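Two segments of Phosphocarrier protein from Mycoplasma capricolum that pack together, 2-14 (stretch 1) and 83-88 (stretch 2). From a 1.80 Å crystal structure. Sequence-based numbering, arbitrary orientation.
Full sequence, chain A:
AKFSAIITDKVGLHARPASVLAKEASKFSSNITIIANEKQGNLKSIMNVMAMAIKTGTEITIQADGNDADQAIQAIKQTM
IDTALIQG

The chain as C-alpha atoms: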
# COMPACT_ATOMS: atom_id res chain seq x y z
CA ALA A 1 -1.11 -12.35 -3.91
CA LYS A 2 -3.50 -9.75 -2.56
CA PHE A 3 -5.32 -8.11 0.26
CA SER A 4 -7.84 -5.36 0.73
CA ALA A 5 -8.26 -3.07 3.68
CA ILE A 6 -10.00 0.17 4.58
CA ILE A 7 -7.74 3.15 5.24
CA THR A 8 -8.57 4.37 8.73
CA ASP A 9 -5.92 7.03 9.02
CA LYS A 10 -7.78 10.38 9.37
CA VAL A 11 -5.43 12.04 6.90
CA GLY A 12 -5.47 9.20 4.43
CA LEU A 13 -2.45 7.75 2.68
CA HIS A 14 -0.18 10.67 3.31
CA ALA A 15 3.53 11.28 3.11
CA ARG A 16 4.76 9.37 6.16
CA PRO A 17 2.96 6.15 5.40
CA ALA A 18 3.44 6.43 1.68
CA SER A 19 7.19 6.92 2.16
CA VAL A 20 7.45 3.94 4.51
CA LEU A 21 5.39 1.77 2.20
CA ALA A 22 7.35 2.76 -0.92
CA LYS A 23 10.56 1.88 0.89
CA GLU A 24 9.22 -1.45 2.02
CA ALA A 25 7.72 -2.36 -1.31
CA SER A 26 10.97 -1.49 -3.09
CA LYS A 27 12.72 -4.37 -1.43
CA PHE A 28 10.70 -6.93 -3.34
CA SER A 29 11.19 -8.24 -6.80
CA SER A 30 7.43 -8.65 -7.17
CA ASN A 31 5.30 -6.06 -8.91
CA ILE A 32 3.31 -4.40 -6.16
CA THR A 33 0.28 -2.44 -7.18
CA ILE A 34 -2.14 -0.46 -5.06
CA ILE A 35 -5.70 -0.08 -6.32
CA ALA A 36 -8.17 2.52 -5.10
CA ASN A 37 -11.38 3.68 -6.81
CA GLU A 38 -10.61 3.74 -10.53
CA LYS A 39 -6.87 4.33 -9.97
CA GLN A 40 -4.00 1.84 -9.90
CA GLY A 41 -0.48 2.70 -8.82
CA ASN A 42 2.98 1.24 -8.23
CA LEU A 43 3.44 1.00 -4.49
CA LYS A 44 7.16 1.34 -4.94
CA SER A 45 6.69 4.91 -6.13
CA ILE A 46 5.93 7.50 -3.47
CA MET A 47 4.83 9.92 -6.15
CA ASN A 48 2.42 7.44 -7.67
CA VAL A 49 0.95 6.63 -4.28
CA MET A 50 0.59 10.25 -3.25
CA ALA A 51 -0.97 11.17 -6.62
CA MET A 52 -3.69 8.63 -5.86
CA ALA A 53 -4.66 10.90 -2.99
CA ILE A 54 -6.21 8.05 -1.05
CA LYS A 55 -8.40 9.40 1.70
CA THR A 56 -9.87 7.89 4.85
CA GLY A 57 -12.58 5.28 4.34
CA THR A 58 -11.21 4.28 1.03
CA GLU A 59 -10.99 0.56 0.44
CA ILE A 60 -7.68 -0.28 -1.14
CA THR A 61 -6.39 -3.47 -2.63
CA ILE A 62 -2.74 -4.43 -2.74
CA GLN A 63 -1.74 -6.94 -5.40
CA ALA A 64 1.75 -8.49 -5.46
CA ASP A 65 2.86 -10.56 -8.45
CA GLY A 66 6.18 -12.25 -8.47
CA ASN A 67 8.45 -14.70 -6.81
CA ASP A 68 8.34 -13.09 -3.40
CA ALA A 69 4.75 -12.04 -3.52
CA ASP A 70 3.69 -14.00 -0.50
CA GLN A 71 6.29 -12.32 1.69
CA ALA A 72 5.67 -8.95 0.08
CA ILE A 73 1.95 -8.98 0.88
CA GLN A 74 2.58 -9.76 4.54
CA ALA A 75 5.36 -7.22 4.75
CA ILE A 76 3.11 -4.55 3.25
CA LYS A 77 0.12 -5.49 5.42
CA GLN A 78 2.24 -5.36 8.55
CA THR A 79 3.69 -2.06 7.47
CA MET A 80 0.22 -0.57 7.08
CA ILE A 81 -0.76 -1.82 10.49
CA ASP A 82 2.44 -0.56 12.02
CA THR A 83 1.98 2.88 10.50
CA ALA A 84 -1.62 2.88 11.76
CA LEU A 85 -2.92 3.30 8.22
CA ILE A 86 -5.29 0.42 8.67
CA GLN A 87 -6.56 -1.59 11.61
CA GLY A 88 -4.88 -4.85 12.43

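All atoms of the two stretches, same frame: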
# COMPACT_ATOMS: atom_id res chain seq x y z
N LYS A 2 -2.81 -11.01 -2.79
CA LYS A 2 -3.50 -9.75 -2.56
C LYS A 2 -4.24 -9.66 -1.26
O LYS A 2 -4.62 -10.61 -0.58
CB LYS A 2 -4.45 -9.52 -3.73
CG LYS A 2 -5.80 -10.13 -3.61
CD LYS A 2 -6.49 -10.25 -4.99
CE LYS A 2 -6.91 -8.91 -5.54
NZ LYS A 2 -7.48 -9.01 -6.92
N PHE A 3 -4.56 -8.39 -0.92
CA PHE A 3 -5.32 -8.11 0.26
C PHE A 3 -5.99 -6.75 0.12
O PHE A 3 -5.55 -5.91 -0.64
CB PHE A 3 -4.56 -8.23 1.56
CG PHE A 3 -3.68 -7.06 1.92
CD1 PHE A 3 -4.18 -6.00 2.63
CD2 PHE A 3 -2.34 -7.06 1.53
CE1 PHE A 3 -3.37 -4.92 2.98
CE2 PHE A 3 -1.53 -5.99 1.88
CZ PHE A 3 -2.05 -4.94 2.59
N SER A 4 -7.12 -6.63 0.81
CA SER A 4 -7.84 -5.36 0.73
C SER A 4 -8.00 -4.87 2.13
O SER A 4 -7.98 -5.65 3.11
CB SER A 4 -9.18 -5.54 0.03
OG SER A 4 -9.05 -6.06 -1.25
N ALA A 5 -8.09 -3.56 2.31
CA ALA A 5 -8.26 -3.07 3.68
C ALA A 5 -8.90 -1.68 3.58
O ALA A 5 -8.82 -1.03 2.53
CB ALA A 5 -7.00 -3.04 4.46
N ILE A 6 -9.44 -1.21 4.66
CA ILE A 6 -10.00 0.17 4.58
C ILE A 6 -8.98 1.07 5.28
O ILE A 6 -8.52 0.73 6.35
CB ILE A 6 -11.32 0.22 5.38
CG1 ILE A 6 -12.42 -0.66 4.77
CG2 ILE A 6 -11.78 1.63 5.62
CD1 ILE A 6 -12.63 -0.45 3.31
N ILE A 7 -8.66 2.17 4.67
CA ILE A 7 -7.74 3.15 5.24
C ILE A 7 -8.44 3.87 6.40
O ILE A 7 -9.45 4.49 6.20
CB ILE A 7 -7.38 4.23 4.19
CG1 ILE A 7 -6.70 3.65 2.97
CG2 ILE A 7 -6.63 5.34 4.89
CD1 ILE A 7 -5.37 2.95 3.31
N THR A 8 -7.90 3.72 7.61
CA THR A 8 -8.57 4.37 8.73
C THR A 8 -7.86 5.59 9.21
O THR A 8 -8.37 6.28 10.11
CB THR A 8 -8.80 3.39 9.87
OG1 THR A 8 -7.62 2.60 10.06
CG2 THR A 8 -9.92 2.42 9.45
N ASP A 9 -6.68 5.85 8.63
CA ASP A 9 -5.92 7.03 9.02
C ASP A 9 -6.80 8.28 8.65
O ASP A 9 -7.36 8.23 7.59
CB ASP A 9 -4.63 7.11 8.23
CG ASP A 9 -3.75 8.27 8.65
OD1 ASP A 9 -4.26 9.39 8.80
OD2 ASP A 9 -2.53 8.05 8.80
N LYS A 10 -6.94 9.20 9.56
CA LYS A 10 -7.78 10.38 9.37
C LYS A 10 -7.24 11.34 8.35
O LYS A 10 -7.94 12.27 7.91
CB LYS A 10 -7.96 11.09 10.73
CG LYS A 10 -8.87 10.25 11.68
CD LYS A 10 -9.07 11.02 12.96
CE LYS A 10 -9.10 10.18 14.20
NZ LYS A 10 -8.84 11.03 15.42
N VAL A 11 -6.00 11.15 7.92
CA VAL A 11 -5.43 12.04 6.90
C VAL A 11 -5.28 11.29 5.59
O VAL A 11 -4.88 11.79 4.55
CB VAL A 11 -4.05 12.59 7.34
CG1 VAL A 11 -3.53 13.59 6.31
CG2 VAL A 11 -4.18 13.29 8.70
N GLY A 12 -5.60 9.97 5.63
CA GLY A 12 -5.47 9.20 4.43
C GLY A 12 -4.05 8.62 4.28
O GLY A 12 -3.34 8.47 5.23
N LEU A 13 -3.73 8.34 3.04
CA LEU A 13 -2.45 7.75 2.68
C LEU A 13 -1.52 8.92 2.31
O LEU A 13 -1.53 9.38 1.18
CB LEU A 13 -2.58 6.74 1.58
CG LEU A 13 -1.60 5.55 1.68
CD1 LEU A 13 -1.76 4.59 0.53
CD2 LEU A 13 -0.19 6.12 1.72
N HIS A 14 -0.96 9.47 3.38
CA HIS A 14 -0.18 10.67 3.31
C HIS A 14 1.31 10.36 3.34
O HIS A 14 1.73 9.22 3.20
CB HIS A 14 -0.57 11.62 4.44
CG HIS A 14 -0.47 11.01 5.79
ND1 HIS A 14 0.58 11.31 6.66
CD2 HIS A 14 -1.29 10.16 6.46
CE1 HIS A 14 0.39 10.69 7.80
NE2 HIS A 14 -0.72 9.96 7.70
N THR A 83 1.99 1.41 10.65
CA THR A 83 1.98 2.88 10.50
C THR A 83 0.58 3.39 10.89
O THR A 83 0.27 4.57 10.81
CB THR A 83 2.41 3.31 9.12
OG1 THR A 83 1.63 2.67 8.11
CG2 THR A 83 3.87 3.03 8.84
N ALA A 84 -0.26 2.48 11.36
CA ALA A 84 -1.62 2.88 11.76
C ALA A 84 -2.45 3.33 10.59
O ALA A 84 -3.39 4.12 10.68
CB ALA A 84 -1.55 3.94 12.87
N LEU A 85 -2.12 2.86 9.37
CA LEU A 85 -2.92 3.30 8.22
C LEU A 85 -4.25 2.55 8.17
O LEU A 85 -5.24 2.96 7.58
CB LEU A 85 -2.12 2.96 6.95
CG LEU A 85 -2.62 3.60 5.66
CD1 LEU A 85 -2.52 5.12 5.71
CD2 LEU A 85 -1.66 3.12 4.50
N ILE A 86 -4.20 1.33 8.66
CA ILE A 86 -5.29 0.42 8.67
C ILE A 86 -5.35 -0.20 10.07
O ILE A 86 -4.40 -0.00 10.83
CB ILE A 86 -5.21 -0.69 7.59
CG1 ILE A 86 -4.20 -1.80 7.88
CG2 ILE A 86 -4.95 -0.06 6.23
CD1 ILE A 86 -4.26 -2.95 6.91
N GLN A 87 -6.42 -0.90 10.32
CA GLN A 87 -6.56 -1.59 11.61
C GLN A 87 -6.08 -2.99 11.52
O GLN A 87 -6.23 -3.72 10.53
CB GLN A 87 -7.98 -1.41 12.11
CG GLN A 87 -8.23 0.11 12.41
CD GLN A 87 -9.41 0.24 13.36
OE1 GLN A 87 -9.47 1.16 14.16
NE2 GLN A 87 -10.31 -0.72 13.24
N GLY A 88 -5.35 -3.45 12.56
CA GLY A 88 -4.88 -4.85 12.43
C GLY A 88 -6.01 -5.81 12.83
O GLY A 88 -7.06 -5.32 13.28
OXT GLY A 88 -5.79 -7.03 12.71
O HOH W 1 -8.60 -1.01 8.32
O HOH W 2 -5.82 3.84 11.89
O HOH W 3 -0.44 6.50 8.61

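How does the start of stretch 2 meet stretch 1? Largely through water. Thr83 makes no direct contact, but one water donates to its O (3.0 Å) and to Asp9 OD2 (2.6 Å). Ala84 leaves the preceding helix with positive phi, in a Schellman motif, and a second water donates to Ala84 O at 2.7 Å while lying 2.9 Å from Thr8 OG1.

What makes Leu85 the centre of the contact? It has the largest area covered by the other stretch, and it contributes both backbone and side chain. Leu85 O accepts a hydrogen bond from Thr8 N at 2.8 Å and a weak one from Asp9 N at 3.4 Å; Ile7 CA adds a CA-H...O contact to the same Leu85 O, also at 3.4 Å. Although its CA-to-CB bond points away, the side chain (chi1 t, chi2 p) brings its branched end back to stretch 1. There Leu85 CG lies 3.7 Å from Ile7 CD1, CD2 lies 3.7 Å from Leu13 CG, and CD1 lies 3.8 Å from Asp9 CB, so a buried leucine suits the place. The Asp9 carboxylate also accepts hydrogen bonds from Val11 N (to OD1, 2.6 Å) and His14 NE2 (to OD2, 2.9 Å).

How does Ile86 extend the apolar packing? Both branches pack on Ala5: Ile86 CD1 lies 3.7 Å and CG2 4.0 Å from Ala5 CB, the short side chain pointing toward stretch 2. Ile86 CD1 also sits 4.5 Å from Phe3 CE1, oblique to the ring, and Ile86 CG2 is 4.2 Å from Ile7 CD1.

Where does the contact fade? At Gln87, whose CG touches Thr8 OG1 at 3.5 Å. A water accepts from Gln87 N (3.0 Å) and donates to Ile6 O (2.6 Å), bridging the backbones. Gly88, the C-terminal residue, makes no contact with stretch 1.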